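Local coordinates for AT-rich interactive domain-containing protein 4 (Arabidopsis thaliana, PDB 6LQF) that reads the H3K4me3 histone mark and binds DNA through its ARID-PHD cassette, as an ISWI component regulating the floral transition in Arabidopsis, at residues F29-H42 and E116-D128. Sequence-based numbering, arbitrary orientation.
Sequences FLRDVMQFLLIRGH and ETYLLEYEYAHDD. With ZN (zinc ion), chain E.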
loop_
_atom_site.group_PDB
_atom_site.type_symbol
_atom_site.label_atom_id
_atom_site.label_comp_id
_atom_site.label_asym_id
_atom_site.label_seq_id
_atom_site.Cartn_x
_atom_site.Cartn_y
_atom_site.Cartn_z
ATOM N N PHE A 29 11.374 4.330 9.383
ATOM C CA PHE A 29 11.156 4.170 7.951
ATOM C C PHE A 29 11.628 5.390 7.157
ATOM O O PHE A 29 12.383 5.233 6.186
ATOM C CB PHE A 29 9.663 3.897 7.689
ATOM C CG PHE A 29 9.326 3.890 6.260
ATOM C CD1 PHE A 29 9.568 2.745 5.494
ATOM C CD2 PHE A 29 8.756 4.999 5.656
ATOM C CE1 PHE A 29 9.286 2.741 4.094
ATOM C CE2 PHE A 29 8.447 4.962 4.249
ATOM C CZ PHE A 29 8.716 3.838 3.510
ATOM N N LEU A 30 11.162 6.577 7.543
ATOM C CA LEU A 30 11.470 7.759 6.752
ATOM C C LEU A 30 12.969 8.054 6.745
ATOM O O LEU A 30 13.519 8.454 5.711
ATOM C CB LEU A 30 10.702 8.972 7.277
ATOM C CG LEU A 30 9.187 8.909 7.006
ATOM C CD1 LEU A 30 8.479 10.068 7.733
ATOM C CD2 LEU A 30 8.856 8.933 5.479
ATOM N N ARG A 31 13.644 7.819 7.861
ATOM C CA ARG A 31 15.089 8.031 7.876
ATOM C C ARG A 31 15.777 7.040 6.960
ATOM O O ARG A 31 16.740 7.414 6.262
ATOM C CB ARG A 31 15.612 7.959 9.322
ATOM C CG ARG A 31 15.139 9.150 10.148
ATOM C CD ARG A 31 15.852 9.153 11.487
ATOM N NE ARG A 31 15.381 10.249 12.320
ATOM C CZ ARG A 31 15.861 11.497 12.248
ATOM N NH1 ARG A 31 16.794 11.797 11.354
ATOM N NH2 ARG A 31 15.363 12.454 13.027
ATOM N N ASP A 32 15.260 5.809 6.892
ATOM C CA ASP A 32 15.864 4.840 5.971
ATOM C C ASP A 32 15.588 5.228 4.506
ATOM O O ASP A 32 16.475 5.055 3.634
ATOM C CB ASP A 32 15.352 3.410 6.256
ATOM C CG ASP A 32 16.209 2.386 5.656
ATOM O OD1 ASP A 32 17.425 2.323 5.900
ATOM O OD2 ASP A 32 15.642 1.594 4.885
ATOM N N VAL A 33 14.408 5.764 4.220
ATOM C CA VAL A 33 14.129 6.237 2.847
ATOM C C VAL A 33 15.068 7.378 2.462
ATOM O O VAL A 33 15.616 7.371 1.333
ATOM C CB VAL A 33 12.656 6.689 2.651
ATOM C CG1 VAL A 33 12.450 7.283 1.287
ATOM C CG2 VAL A 33 11.717 5.482 2.792
ATOM N N MET A 34 15.290 8.336 3.400
ATOM C CA MET A 34 16.181 9.456 3.092
ATOM C C MET A 34 17.589 8.935 2.804
ATOM O O MET A 34 18.215 9.365 1.824
ATOM C CB MET A 34 16.169 10.451 4.241
ATOM C CG MET A 34 14.844 11.096 4.439
ATOM S SD MET A 34 14.890 12.044 6.011
ATOM C CE MET A 34 16.077 13.267 5.631
ATOM N N GLN A 35 18.065 7.992 3.621
ATOM C CA GLN A 35 19.438 7.499 3.436
ATOM C C GLN A 35 19.568 6.781 2.091
ATOM O O GLN A 35 20.553 6.937 1.353
ATOM C CB GLN A 35 19.833 6.574 4.575
ATOM C CG GLN A 35 21.283 6.105 4.485
ATOM C CD GLN A 35 21.524 4.821 5.248
ATOM O OE1 GLN A 35 21.184 4.708 6.427
ATOM N NE2 GLN A 35 22.101 3.839 4.575
ATOM N N PHE A 36 18.532 6.033 1.736
ATOM C CA PHE A 36 18.515 5.282 0.476
ATOM C C PHE A 36 18.521 6.235 -0.699
ATOM O O PHE A 36 19.242 6.028 -1.663
ATOM C CB PHE A 36 17.256 4.381 0.410
ATOM C CG PHE A 36 17.122 3.643 -0.874
ATOM C CD1 PHE A 36 17.838 2.489 -1.075
ATOM C CD2 PHE A 36 16.280 4.118 -1.901
ATOM C CE1 PHE A 36 17.760 1.808 -2.295
ATOM C CE2 PHE A 36 16.193 3.430 -3.094
ATOM C CZ PHE A 36 16.917 2.278 -3.274
ATOM N N LEU A 37 17.672 7.252 -0.680
ATOM C CA LEU A 37 17.600 8.218 -1.771
ATOM C C LEU A 37 18.946 8.907 -1.950
ATOM O O LEU A 37 19.362 9.125 -3.094
ATOM C CB LEU A 37 16.514 9.267 -1.509
ATOM C CG LEU A 37 15.113 8.643 -1.618
ATOM C CD1 LEU A 37 14.069 9.678 -1.207
ATOM C CD2 LEU A 37 14.808 8.126 -3.015
ATOM N N LEU A 38 19.640 9.198 -0.850
ATOM C CA LEU A 38 20.977 9.831 -0.985
ATOM C C LEU A 38 21.996 8.863 -1.574
ATOM O O LEU A 38 22.801 9.245 -2.440
ATOM C CB LEU A 38 21.472 10.368 0.367
ATOM C CG LEU A 38 20.665 11.563 0.840
ATOM C CD1 LEU A 38 21.218 12.034 2.167
ATOM C CD2 LEU A 38 20.725 12.687 -0.169
ATOM N N ILE A 39 22.000 7.615 -1.141
ATOM C CA ILE A 39 22.972 6.680 -1.701
ATOM C C ILE A 39 22.701 6.388 -3.202
ATOM O O ILE A 39 23.652 6.101 -3.978
ATOM C CB ILE A 39 23.012 5.388 -0.853
ATOM C CG1 ILE A 39 24.386 4.739 -0.937
ATOM C CG2 ILE A 39 21.944 4.422 -1.269
ATOM C CD1 ILE A 39 25.514 5.694 -0.656
ATOM N N ARG A 40 21.456 6.557 -3.639
ATOM C CA ARG A 40 21.116 6.402 -5.042
ATOM C C ARG A 40 21.325 7.680 -5.874
ATOM O O ARG A 40 21.064 7.729 -7.075
ATOM C CB ARG A 40 19.671 5.929 -5.146
ATOM C CG ARG A 40 19.461 4.459 -4.619
ATOM C CD ARG A 40 20.213 3.431 -5.453
ATOM N NE ARG A 40 19.762 3.506 -6.837
ATOM C CZ ARG A 40 18.885 2.674 -7.412
ATOM N NH1 ARG A 40 18.383 1.638 -6.761
ATOM N NH2 ARG A 40 18.544 2.866 -8.682
ATOM N N GLY A 41 21.816 8.722 -5.208
ATOM C CA GLY A 41 22.110 9.950 -5.906
ATOM C C GLY A 41 20.959 10.894 -6.199
ATOM O O GLY A 41 21.148 11.875 -6.943
ATOM N N HIS A 42 19.807 10.692 -5.557
ATOM C CA HIS A 42 18.675 11.587 -5.806
ATOM C C HIS A 42 18.648 12.702 -4.781
ATOM O O HIS A 42 17.655 12.853 -4.023
ATOM C CB HIS A 42 17.331 10.823 -5.765
ATOM C CG HIS A 42 17.284 9.603 -6.645
ATOM N ND1 HIS A 42 17.635 9.600 -7.982
ATOM C CD2 HIS A 42 16.918 8.337 -6.356
ATOM C CE1 HIS A 42 17.501 8.376 -8.470
ATOM N NE2 HIS A 42 17.036 7.594 -7.511
ATOM N N GLU A 116 6.478 6.460 -7.731
ATOM C CA GLU A 116 7.619 6.363 -8.637
ATOM C C GLU A 116 8.800 7.246 -8.215
ATOM O O GLU A 116 9.953 6.812 -8.273
ATOM C CB GLU A 116 7.192 6.755 -10.046
ATOM C CG GLU A 116 6.377 5.649 -10.675
ATOM C CD GLU A 116 5.838 6.004 -12.046
ATOM O OE1 GLU A 116 5.717 7.213 -12.359
ATOM O OE2 GLU A 116 5.528 5.067 -12.806
ATOM N N THR A 117 8.540 8.482 -7.798
ATOM C CA THR A 117 9.619 9.405 -7.391
ATOM C C THR A 117 10.337 8.937 -6.125
ATOM O O THR A 117 11.584 8.914 -6.066
ATOM C CB THR A 117 8.991 10.797 -7.176
ATOM O OG1 THR A 117 8.400 11.216 -8.423
ATOM C CG2 THR A 117 10.037 11.865 -6.704
ATOM N N TYR A 118 9.571 8.614 -5.062
ATOM C CA TYR A 118 10.174 8.446 -3.757
ATOM C C TYR A 118 10.397 7.005 -3.350
ATOM O O TYR A 118 11.281 6.709 -2.520
ATOM C CB TYR A 118 9.307 9.119 -2.674
ATOM C CG TYR A 118 9.323 10.617 -2.723
ATOM C CD1 TYR A 118 10.389 11.325 -2.157
ATOM C CD2 TYR A 118 8.280 11.330 -3.325
ATOM C CE1 TYR A 118 10.422 12.710 -2.200
ATOM C CE2 TYR A 118 8.285 12.735 -3.358
ATOM C CZ TYR A 118 9.384 13.405 -2.805
ATOM O OH TYR A 118 9.407 14.787 -2.812
ATOM N N LEU A 119 9.549 6.077 -3.880
ATOM C CA LEU A 119 9.430 4.768 -3.218
ATOM C C LEU A 119 9.674 3.560 -4.106
ATOM O O LEU A 119 9.916 2.468 -3.574
ATOM C CB LEU A 119 8.022 4.642 -2.588
ATOM C CG LEU A 119 7.716 5.621 -1.446
ATOM C CD1 LEU A 119 6.202 5.508 -1.032
ATOM C CD2 LEU A 119 8.640 5.281 -0.299
ATOM N N LEU A 120 9.678 3.700 -5.435
ATOM C CA LEU A 120 9.743 2.490 -6.252
ATOM C C LEU A 120 11.094 1.764 -6.174
ATOM O O LEU A 120 11.172 0.538 -5.947
ATOM C CB LEU A 120 9.409 2.852 -7.681
ATOM C CG LEU A 120 9.355 1.641 -8.576
ATOM C CD1 LEU A 120 8.381 0.563 -8.104
ATOM C CD2 LEU A 120 8.918 2.161 -9.942
ATOM N N GLU A 121 12.185 2.530 -6.322
ATOM C CA GLU A 121 13.501 1.928 -6.152
ATOM C C GLU A 121 13.688 1.380 -4.748
ATOM O O GLU A 121 14.250 0.317 -4.545
ATOM C CB GLU A 121 14.595 2.963 -6.457
ATOM C CG GLU A 121 14.531 3.369 -7.920
ATOM C CD GLU A 121 15.574 4.405 -8.314
ATOM O OE1 GLU A 121 16.245 4.998 -7.422
ATOM O OE2 GLU A 121 15.723 4.589 -9.544
ATOM N N TYR A 122 13.179 2.139 -3.782
ATOM C CA TYR A 122 13.220 1.652 -2.385
ATOM C C TYR A 122 12.510 0.325 -2.226
ATOM O O TYR A 122 13.025 -0.591 -1.583
ATOM C CB TYR A 122 12.624 2.702 -1.453
ATOM C CG TYR A 122 12.741 2.361 0.031
ATOM C CD1 TYR A 122 11.760 1.564 0.673
ATOM C CD2 TYR A 122 13.802 2.863 0.784
ATOM C CE1 TYR A 122 11.869 1.237 1.981
ATOM C CE2 TYR A 122 13.923 2.566 2.137
ATOM C CZ TYR A 122 12.965 1.753 2.710
ATOM O OH TYR A 122 13.076 1.430 4.039
ATOM N N GLU A 123 11.330 0.216 -2.832
ATOM C CA GLU A 123 10.569 -1.055 -2.748
ATOM C C GLU A 123 11.409 -2.222 -3.289
ATOM O O GLU A 123 11.495 -3.273 -2.646
ATOM C CB GLU A 123 9.270 -0.955 -3.545
ATOM C CG GLU A 123 8.454 -2.278 -3.518
ATOM C CD GLU A 123 7.392 -2.329 -4.658
ATOM O OE1 GLU A 123 6.544 -1.411 -4.767
ATOM O OE2 GLU A 123 7.406 -3.285 -5.452
ATOM N N TYR A 124 12.026 -2.014 -4.460
ATOM C CA TYR A 124 12.828 -3.092 -5.048
ATOM C C TYR A 124 14.029 -3.476 -4.143
ATOM O O TYR A 124 14.474 -4.626 -4.117
ATOM C CB TYR A 124 13.352 -2.687 -6.419
ATOM C CG TYR A 124 12.312 -2.408 -7.509
ATOM C CD1 TYR A 124 11.017 -2.899 -7.438
ATOM C CD2 TYR A 124 12.640 -1.577 -8.584
ATOM C CE1 TYR A 124 10.086 -2.630 -8.473
ATOM C CE2 TYR A 124 11.735 -1.298 -9.590
ATOM C CZ TYR A 124 10.463 -1.812 -9.536
ATOM O OH TYR A 124 9.613 -1.475 -10.584
ATOM N N ALA A 125 14.573 -2.493 -3.423
ATOM C CA ALA A 125 15.741 -2.780 -2.572
ATOM C C ALA A 125 15.409 -3.287 -1.170
ATOM O O ALA A 125 16.313 -3.464 -0.344
ATOM C CB ALA A 125 16.611 -1.539 -2.443
ATOM N N HIS A 126 14.130 -3.511 -0.879
ATOM C CA HIS A 126 13.743 -4.030 0.439
ATOM C C HIS A 126 12.875 -5.269 0.282
ATOM O O HIS A 126 12.640 -5.703 -0.854
ATOM C CB HIS A 126 13.060 -2.940 1.260
ATOM C CG HIS A 126 14.008 -1.871 1.671
ATOM N ND1 HIS A 126 14.402 -0.865 0.807
ATOM C CD2 HIS A 126 14.719 -1.697 2.813
ATOM C CE1 HIS A 126 15.303 -0.104 1.413
ATOM N NE2 HIS A 126 15.521 -0.595 2.619
ATOM N N ASP A 127 12.479 -5.867 1.399
ATOM C CA ASP A 127 11.735 -7.138 1.342
ATOM C C ASP A 127 10.425 -6.990 2.064
ATOM O O ASP A 127 10.066 -7.810 2.921
ATOM C CB ASP A 127 12.565 -8.264 1.936
ATOM C CG ASP A 127 13.829 -8.506 1.151
ATOM O OD1 ASP A 127 13.734 -8.766 -0.074
ATOM O OD2 ASP A 127 14.919 -8.397 1.758
ATOM N N ASP A 128 9.685 -5.958 1.690
ATOM C CA ASP A 128 8.475 -5.603 2.379
ATOM C C ASP A 128 7.199 -6.002 1.657
ATOM O O ASP A 128 6.104 -5.790 2.201
ATOM C CB ASP A 128 8.448 -4.101 2.598
ATOM C CG ASP A 128 9.671 -3.607 3.344
ATOM O OD1 ASP A 128 10.120 -4.299 4.285
ATOM O OD2 ASP A 128 10.134 -2.513 3.022
HETATM ZN ZN ZN E . 16.832 0.147 3.993
#
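Y122 enters a hole formed by F29, D32, V33 and F36 on helix 26-39, its ring between V33 CG2 on one face and H126 CE1 on the other. The V33 methyl makes a CH-pi contact, CG2 lying 3.9 Å from the ring centroid. Y122 turns its edge to the face of F36 in a T-shaped pair, planes at 87°, while F29 meets the ring obliquely. CG anti to the backbone N (chi1 -174°) carries the tyrosine ring over to helix 26-39, where Y122 OH donates to the anti lone pair of D32 OD2 at 2.7 Å. That same oxygen binds zinc at 2.1 Å. H126 supplies NE2 as a second ligand and its ND1 donates to Y122 O (2.8 Å), so the imidazole is held at both nitrogens. H14 and C16 complete the site. Tight packing ends at F36, whose CE1 lies 3.5 Å from A125 CB. Past it the contact thins to polar side chains: H42 NE2 donates to E121 OE1 (2.7 Å), and the exposed R40 lays its guanidinium nearly parallel over this carboxylate (planes 18° apart), a salt bridge in which no N-H points at the oxygen. Within the ARID domain, the axes of 29-39 and 120-124 run at 100° to each other, while Y118 and L119 also pack on helix 66-74.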